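Local coordinates for RagA protein (Porphyromonas gingivalis, PDB 6SLN) that probably imports peptides across the outer membrane as a TonB-dependent receptor, and holds a bound peptide in this structure, at residues Y776-N780 with T781-W785; I872-D875 with R876-E880. One frame throughout, in Å; residues are numbered along the deposited sequence.

Contact 1 of 2, residues Y776-N780 with T781-W785; sequences YMLPN and TGTIW
Tyr-776 and Trp-785 close a beta hairpin through two backbone bonds: Tyr-776 N to Trp-785 O at 2.5 Å, in the carbonyl plane, and Trp-785 N to Tyr-776 O at 2.7 Å. They form a hydrogen-bonded antiparallel pair. Met-777 and Ile-784 follow as the non-hydrogen-bonded pair. A type II turn from Leu-778 to Thr-781 reverses the chain. Within it, the hydroxyl of Thr-781 donates to the Leu-778 carbonyl, Thr-781 OG1 to Leu-778 O 2.5 Å. Thr-781 OG1 also accepts from Thr-783 N at 3.1 Å, which makes an ST turn. With chi1 at 63°, OG1 sits between its own backbone N and carbonyl carbon, where it reaches both partners. At the turn, Asn-780 OD1 hydrogen-bonds the backbone of the bound peptide. The apolar cluster lies on the side of Tyr-776, Leu-778 and Trp-785. Tyr-776 and Trp-785 run side by side, their ring planes 39° apart, with Tyr-776 CD2 3.7 Å from Trp-785 CE3. Leu-778 crosses the indole at about a right angle. Leu-778 CD1 makes a CH-pi contact over one face, 3.5 Å from the centroid of the Trp-785 five-membered ring.

Contact 2 of 2, residues I872-D875 with R876-E880; sequences INND and RYFTE
Asn-873 meets Arg-876 where a barrel strand ends and the short helix 874-879 starts, and it is the N-cap of that helix. Asn-873 OD1 accepts from Arg-876 N in a weak capping bond of 3.4 Å. The anti placement of CG relative to the Asn-873 nitrogen (chi1 -167°) brings OD1 to that N-H. The tight part is the first turn. Asp-875 O takes two backbone donors. Thr-879 N meets Asp-875 O in the carbonyl plane at 3.0 Å, while Phe-878 N reaches the same Asp-875 O from above that plane at 2.8 Å. The same oxygen lies at the edge of the Phe-878 ring. Asn-874 O accepts Tyr-877 N at 2.8 Å, again from above the carbonyl plane. Asn-874 and Tyr-877 lie side by side, with amide and ring planes 81° apart. The Asn-874 ND2 bonds to the backbone of the bound peptide, so this flank of the helix faces the ligand.

The other flank is more open to solvent: Arg-876 and Glu-880 are both partly exposed. The Arg-876 chain crosses the Asn-873 amide at about a right angle, and Arg-876 CG lies 3.6 Å from Asn-873 ND2. Glu-922 OE2 receives both Asn-873 ND2 and Arg-876 NH1. Arg-876 also grips the Glu-880 carboxylate side-on with two nitrogens, NH2 to OE1 and NE to OE2, the latter in the guanidinium plane at 2.6 Å.

Overall arrangement
Contact 1 closes before contact 2 opens along the chain. Their centres are about 19 Å apart, and each lies about 23 Å from the chain centre, on the same side of it. They touch directly: Ile-872 CD1 packs 3.8 Å from Thr-781 O, at the hairpin turn. Strand 792-802 also joins them. Tyr-794 bonds through its backbone to Gly-782, while Ile-872 packs on Phe-793 and Met-795. Asn-977 is a second shared neighbour, bonding to Thr-781 O and to the Ile-872 backbone. Both contacts reach the bound peptide with an asparagine, consistent with a common peptide-binding region. At each contact a chain of another protein also comes near, packing on Met-777 in contact 1 and on Tyr-877 in contact 2.

Contact 1 of 2, residues Y776-N780 with T781-W785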
ATOM      1  N   TYR A 776      -1.130  -7.747 -44.026  1.00 44.09           N
ATOM      2  CA  TYR A 776      -0.516  -6.846 -43.050  1.00 46.75           C
ATOM      3  C   TYR A 776       0.705  -7.513 -42.430  1.00 49.15           C
ATOM      4  O   TYR A 776       0.580  -8.535 -41.744  1.00 48.12           O
ATOM      5  CB  TYR A 776      -1.505  -6.453 -41.952  1.00 48.72           C
ATOM      6  CG  TYR A 776      -0.877  -5.630 -40.853  1.00 49.49           C
ATOM      7  CD1 TYR A 776      -0.746  -4.250 -40.985  1.00 51.30           C
ATOM      8  CD2 TYR A 776      -0.408  -6.226 -39.691  1.00 46.64           C
ATOM      9  CE1 TYR A 776      -0.173  -3.485 -39.991  1.00 46.93           C
ATOM     10  CE2 TYR A 776       0.175  -5.471 -38.686  1.00 52.84           C
ATOM     11  CZ  TYR A 776       0.290  -4.101 -38.840  1.00 53.58           C
ATOM     12  OH  TYR A 776       0.849  -3.342 -37.830  1.00 47.02           O
ATOM     13  N   MET A 777       1.876  -6.923 -42.652  1.00 45.65           N
ATOM     14  CA  MET A 777       3.103  -7.385 -42.022  1.00 42.87           C
ATOM     15  C   MET A 777       3.199  -6.752 -40.651  1.00 46.48           C
ATOM     16  O   MET A 777       3.225  -5.524 -40.544  1.00 48.39           O
ATOM     17  CB  MET A 777       4.321  -7.011 -42.863  1.00 51.61           C
ATOM     18  CG  MET A 777       5.657  -7.481 -42.291  1.00 57.17           C
ATOM     19  SD  MET A 777       6.632  -6.156 -41.544  1.00 64.09           S
ATOM     20  CE  MET A 777       7.543  -5.537 -42.937  1.00 40.32           C
ATOM     21  N   LEU A 778       3.223  -7.576 -39.610  1.00 44.55           N
ATOM     22  CA  LEU A 778       3.369  -7.054 -38.260  1.00 38.86           C
ATOM     23  C   LEU A 778       4.770  -6.464 -38.144  1.00 47.72           C
ATOM     24  O   LEU A 778       5.750  -7.216 -38.261  1.00 52.62           O
ATOM     25  CB  LEU A 778       3.131  -8.160 -37.237  1.00 36.45           C
ATOM     26  CG  LEU A 778       1.697  -8.661 -37.018  1.00 42.40           C
ATOM     27  CD1 LEU A 778       1.139  -9.390 -38.250  1.00 42.35           C
ATOM     28  CD2 LEU A 778       1.631  -9.568 -35.805  1.00 35.77           C
ATOM     29  N   PRO A 779       4.919  -5.141 -37.979  1.00 45.06           N
ATOM     30  CA  PRO A 779       6.251  -4.526 -38.079  1.00 41.41           C
ATOM     31  C   PRO A 779       7.219  -5.074 -37.043  1.00 42.72           C
ATOM     32  O   PRO A 779       6.854  -5.363 -35.905  1.00 35.72           O
ATOM     33  CB  PRO A 779       5.979  -3.033 -37.866  1.00 36.64           C
ATOM     34  CG  PRO A 779       4.557  -2.868 -38.321  1.00 36.75           C
ATOM     35  CD  PRO A 779       3.853  -4.128 -37.900  1.00 36.49           C
ATOM     36  N   ASN A 780       8.453  -5.275 -37.488  1.00 39.69           N
ATOM     37  CA  ASN A 780       9.539  -5.724 -36.638  1.00 37.27           C
ATOM     38  C   ASN A 780       9.262  -7.096 -35.997  1.00 43.52           C
ATOM     39  O   ASN A 780       9.742  -7.402 -34.897  1.00 39.23           O
ATOM     40  CB  ASN A 780       9.850  -4.655 -35.592  1.00 39.01           C
ATOM     41  CG  ASN A 780      11.180  -4.865 -34.946  1.00 56.10           C
ATOM     42  OD1 ASN A 780      11.290  -5.413 -33.846  1.00 65.92           O
ATOM     43  ND2 ASN A 780      12.218  -4.478 -35.654  1.00 61.47           N
ATOM     44  N   THR A 781       8.493  -7.948 -36.674  1.00 36.68           N
ATOM     45  CA  THR A 781       8.236  -9.292 -36.174  1.00 41.76           C
ATOM     46  C   THR A 781       8.755 -10.402 -37.064  1.00 40.33           C
ATOM     47  O   THR A 781       8.906 -11.532 -36.574  1.00 37.29           O
ATOM     48  CB  THR A 781       6.728  -9.544 -35.975  1.00 43.27           C
ATOM     49  OG1 THR A 781       6.043  -9.470 -37.240  1.00 37.72           O
ATOM     50  CG2 THR A 781       6.149  -8.575 -34.944  1.00 35.46           C
ATOM     51  N   GLY A 782       9.004 -10.125 -38.352  1.00 38.11           N
ATOM     52  CA  GLY A 782       9.274 -11.156 -39.328  1.00 38.95           C
ATOM     53  C   GLY A 782       8.079 -12.025 -39.620  1.00 45.90           C
ATOM     54  O   GLY A 782       8.247 -13.163 -40.058  1.00 52.32           O
ATOM     55  N   THR A 783       6.868 -11.516 -39.381  1.00 47.20           N
ATOM     56  CA  THR A 783       5.618 -12.228 -39.623  1.00 46.97           C
ATOM     57  C   THR A 783       4.645 -11.357 -40.425  1.00 45.20           C
ATOM     58  O   THR A 783       4.751 -10.126 -40.472  1.00 38.92           O
ATOM     59  CB  THR A 783       4.955 -12.651 -38.304  1.00 49.44           C
ATOM     60  OG1 THR A 783       4.479 -11.483 -37.618  1.00 52.88           O
ATOM     61  CG2 THR A 783       5.935 -13.425 -37.414  1.00 42.59           C
ATOM     62  N   ILE A 784       3.668 -12.008 -41.052  1.00 44.05           N
ATOM     63  CA  ILE A 784       2.678 -11.301 -41.855  1.00 39.90           C
ATOM     64  C   ILE A 784       1.334 -12.002 -41.742  1.00 50.12           C
ATOM     65  O   ILE A 784       1.251 -13.235 -41.648  1.00 46.81           O
ATOM     66  CB  ILE A 784       3.100 -11.185 -43.334  1.00 46.85           C
ATOM     67  CG1 ILE A 784       2.232 -10.159 -44.068  1.00 43.55           C
ATOM     68  CG2 ILE A 784       2.969 -12.521 -44.023  1.00 50.04           C
ATOM     69  CD1 ILE A 784       2.608  -9.956 -45.504  1.00 43.21           C
ATOM     70  N   TRP A 785       0.284 -11.189 -41.702  1.00 47.40           N
ATOM     71  CA  TRP A 785      -1.074 -11.617 -41.974  1.00 49.49           C
ATOM     72  C   TRP A 785      -1.351 -11.408 -43.465  1.00 53.06           C
ATOM     73  O   TRP A 785      -1.180 -10.295 -43.976  1.00 52.76           O
ATOM     74  CB  TRP A 785      -2.042 -10.814 -41.115  1.00 55.48           C
ATOM     75  CG  TRP A 785      -1.894 -11.039 -39.625  1.00 61.91           C
ATOM     76  CD1 TRP A 785      -1.400 -12.153 -38.999  1.00 59.15           C
ATOM     77  CD2 TRP A 785      -2.274 -10.131 -38.580  1.00 58.08           C
ATOM     78  NE1 TRP A 785      -1.447 -11.984 -37.635  1.00 55.46           N
ATOM     79  CE2 TRP A 785      -1.982 -10.751 -37.357  1.00 54.70           C
ATOM     80  CE3 TRP A 785      -2.834  -8.852 -38.565  1.00 62.90           C
ATOM     81  CZ2 TRP A 785      -2.235 -10.137 -36.132  1.00 52.29           C
ATOM     82  CZ3 TRP A 785      -3.071  -8.241 -37.340  1.00 56.80           C
ATOM     83  CH2 TRP A 785      -2.778  -8.883 -36.149  1.00 35.80           C
TER

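Contact 2 of 2, residues I872-D875 with R876-E880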
ATOM      1  N   ILE A 872      12.899 -17.239 -35.408  1.00 47.70           N
ATOM      2  CA  ILE A 872      14.046 -16.390 -35.692  1.00 44.99           C
ATOM      3  C   ILE A 872      14.953 -16.435 -34.472  1.00 47.64           C
ATOM      4  O   ILE A 872      14.517 -16.147 -33.354  1.00 46.31           O
ATOM      5  CB  ILE A 872      13.612 -14.955 -36.019  1.00 44.65           C
ATOM      6  CG1 ILE A 872      12.673 -14.969 -37.215  1.00 39.87           C
ATOM      7  CG2 ILE A 872      14.818 -14.046 -36.255  1.00 39.21           C
ATOM      8  CD1 ILE A 872      11.859 -13.742 -37.335  1.00 39.23           C
ATOM      9  N   ASN A 873      16.207 -16.833 -34.680  1.00 48.12           N
ATOM     10  CA  ASN A 873      17.184 -16.907 -33.608  1.00 38.66           C
ATOM     11  C   ASN A 873      17.834 -15.544 -33.468  1.00 41.40           C
ATOM     12  O   ASN A 873      18.909 -15.279 -34.002  1.00 38.89           O
ATOM     13  CB  ASN A 873      18.217 -17.987 -33.874  1.00 51.44           C
ATOM     14  CG  ASN A 873      19.043 -18.293 -32.646  1.00 48.72           C
ATOM     15  OD1 ASN A 873      19.163 -17.449 -31.758  1.00 38.38           O
ATOM     16  ND2 ASN A 873      19.596 -19.510 -32.573  1.00 53.61           N
ATOM     17  N   ASN A 874      17.183 -14.683 -32.692  1.00 38.87           N
ATOM     18  CA  ASN A 874      17.703 -13.345 -32.471  1.00 38.61           C
ATOM     19  C   ASN A 874      19.118 -13.371 -31.919  1.00 39.41           C
ATOM     20  O   ASN A 874      19.915 -12.489 -32.255  1.00 37.59           O
ATOM     21  CB  ASN A 874      16.781 -12.600 -31.520  1.00 36.34           C
ATOM     22  CG  ASN A 874      16.683 -11.135 -31.818  1.00 39.57           C
ATOM     23  OD1 ASN A 874      15.661 -10.530 -31.543  1.00 48.54           O
ATOM     24  ND2 ASN A 874      17.727 -10.550 -32.365  1.00 37.75           N
ATOM     25  N   ASP A 875      19.434 -14.352 -31.059  1.00 40.96           N
ATOM     26  CA  ASP A 875      20.783 -14.455 -30.490  1.00 37.81           C
ATOM     27  C   ASP A 875      21.829 -14.457 -31.595  1.00 42.50           C
ATOM     28  O   ASP A 875      22.848 -13.756 -31.511  1.00 39.77           O
ATOM     29  CB  ASP A 875      20.935 -15.731 -29.657  1.00 38.08           C
ATOM     30  CG  ASP A 875      20.467 -15.575 -28.222  1.00 53.93           C
ATOM     31  OD1 ASP A 875      19.848 -14.543 -27.888  1.00 58.31           O
ATOM     32  OD2 ASP A 875      20.705 -16.514 -27.427  1.00 57.48           O
ATOM     33  N   ARG A 876      21.582 -15.238 -32.650  1.00 41.61           N
ATOM     34  CA  ARG A 876      22.553 -15.315 -33.727  1.00 41.75           C
ATOM     35  C   ARG A 876      22.717 -13.986 -34.453  1.00 42.80           C
ATOM     36  O   ARG A 876      23.727 -13.801 -35.135  1.00 54.86           O
ATOM     37  CB  ARG A 876      22.191 -16.453 -34.696  1.00 40.62           C
ATOM     38  CG  ARG A 876      22.373 -17.842 -34.066  1.00 41.82           C
ATOM     39  CD  ARG A 876      22.219 -19.016 -35.017  1.00 41.59           C
ATOM     40  NE  ARG A 876      22.677 -18.678 -36.355  1.00 42.41           N
ATOM     41  CZ  ARG A 876      21.866 -18.590 -37.407  1.00 56.71           C
ATOM     42  NH1 ARG A 876      20.569 -18.826 -37.255  1.00 59.21           N
ATOM     43  NH2 ARG A 876      22.337 -18.255 -38.602  1.00 50.30           N
ATOM     44  N   TYR A 877      21.799 -13.033 -34.281  1.00 39.41           N
ATOM     45  CA  TYR A 877      22.044 -11.708 -34.843  1.00 49.14           C
ATOM     46  C   TYR A 877      23.209 -11.025 -34.144  1.00 45.17           C
ATOM     47  O   TYR A 877      23.846 -10.142 -34.731  1.00 39.89           O
ATOM     48  CB  TYR A 877      20.780 -10.826 -34.770  1.00 38.94           C
ATOM     49  CG  TYR A 877      21.002  -9.392 -35.211  1.00 39.05           C
ATOM     50  CD1 TYR A 877      21.360  -8.402 -34.305  1.00 39.40           C
ATOM     51  CD2 TYR A 877      20.854  -9.029 -36.529  1.00 41.80           C
ATOM     52  CE1 TYR A 877      21.572  -7.093 -34.714  1.00 40.39           C
ATOM     53  CE2 TYR A 877      21.050  -7.723 -36.946  1.00 42.80           C
ATOM     54  CZ  TYR A 877      21.413  -6.762 -36.040  1.00 42.19           C
ATOM     55  OH  TYR A 877      21.609  -5.470 -36.472  1.00 42.58           O
ATOM     56  N   PHE A 878      23.497 -11.422 -32.906  1.00 43.85           N
ATOM     57  CA  PHE A 878      24.643 -10.919 -32.172  1.00 45.46           C
ATOM     58  C   PHE A 878      25.864 -11.806 -32.366  1.00 45.50           C
ATOM     59  O   PHE A 878      26.942 -11.311 -32.708  1.00 47.69           O
ATOM     60  CB  PHE A 878      24.288 -10.805 -30.698  1.00 49.83           C
ATOM     61  CG  PHE A 878      23.165  -9.883 -30.453  1.00 53.18           C
ATOM     62  CD1 PHE A 878      23.403  -8.536 -30.258  1.00 48.85           C
ATOM     63  CD2 PHE A 878      21.850 -10.348 -30.455  1.00 59.17           C
ATOM     64  CE1 PHE A 878      22.356  -7.668 -30.050  1.00 41.64           C
ATOM     65  CE2 PHE A 878      20.790  -9.485 -30.242  1.00 47.16           C
ATOM     66  CZ  PHE A 878      21.043  -8.149 -30.044  1.00 38.79           C
ATOM     67  N   THR A 879      25.705 -13.120 -32.192  1.00 39.71           N
ATOM     68  CA  THR A 879      26.871 -13.990 -32.224  1.00 45.76           C
ATOM     69  C   THR A 879      27.485 -14.126 -33.618  1.00 48.20           C
ATOM     70  O   THR A 879      28.650 -14.513 -33.732  1.00 49.45           O
ATOM     71  CB  THR A 879      26.499 -15.363 -31.691  1.00 44.96           C
ATOM     72  OG1 THR A 879      25.358 -15.838 -32.411  1.00 52.18           O
ATOM     73  CG2 THR A 879      26.174 -15.272 -30.237  1.00 39.38           C
ATOM     74  N   GLU A 880      26.754 -13.822 -34.687  1.00 48.48           N
ATOM     75  CA  GLU A 880      27.350 -13.902 -36.017  1.00 45.33           C
ATOM     76  C   GLU A 880      27.523 -12.531 -36.655  1.00 42.90           C
ATOM     77  O   GLU A 880      27.799 -12.435 -37.855  1.00 56.85           O
ATOM     78  CB  GLU A 880      26.533 -14.836 -36.906  1.00 43.11           C
ATOM     79  CG  GLU A 880      26.488 -16.231 -36.327  1.00 43.09           C
ATOM     80  CD  GLU A 880      25.610 -17.171 -37.093  1.00 43.47           C
ATOM     81  OE1 GLU A 880      25.255 -16.838 -38.236  1.00 48.87           O
ATOM     82  OE2 GLU A 880      25.275 -18.245 -36.555  1.00 48.23           O
TER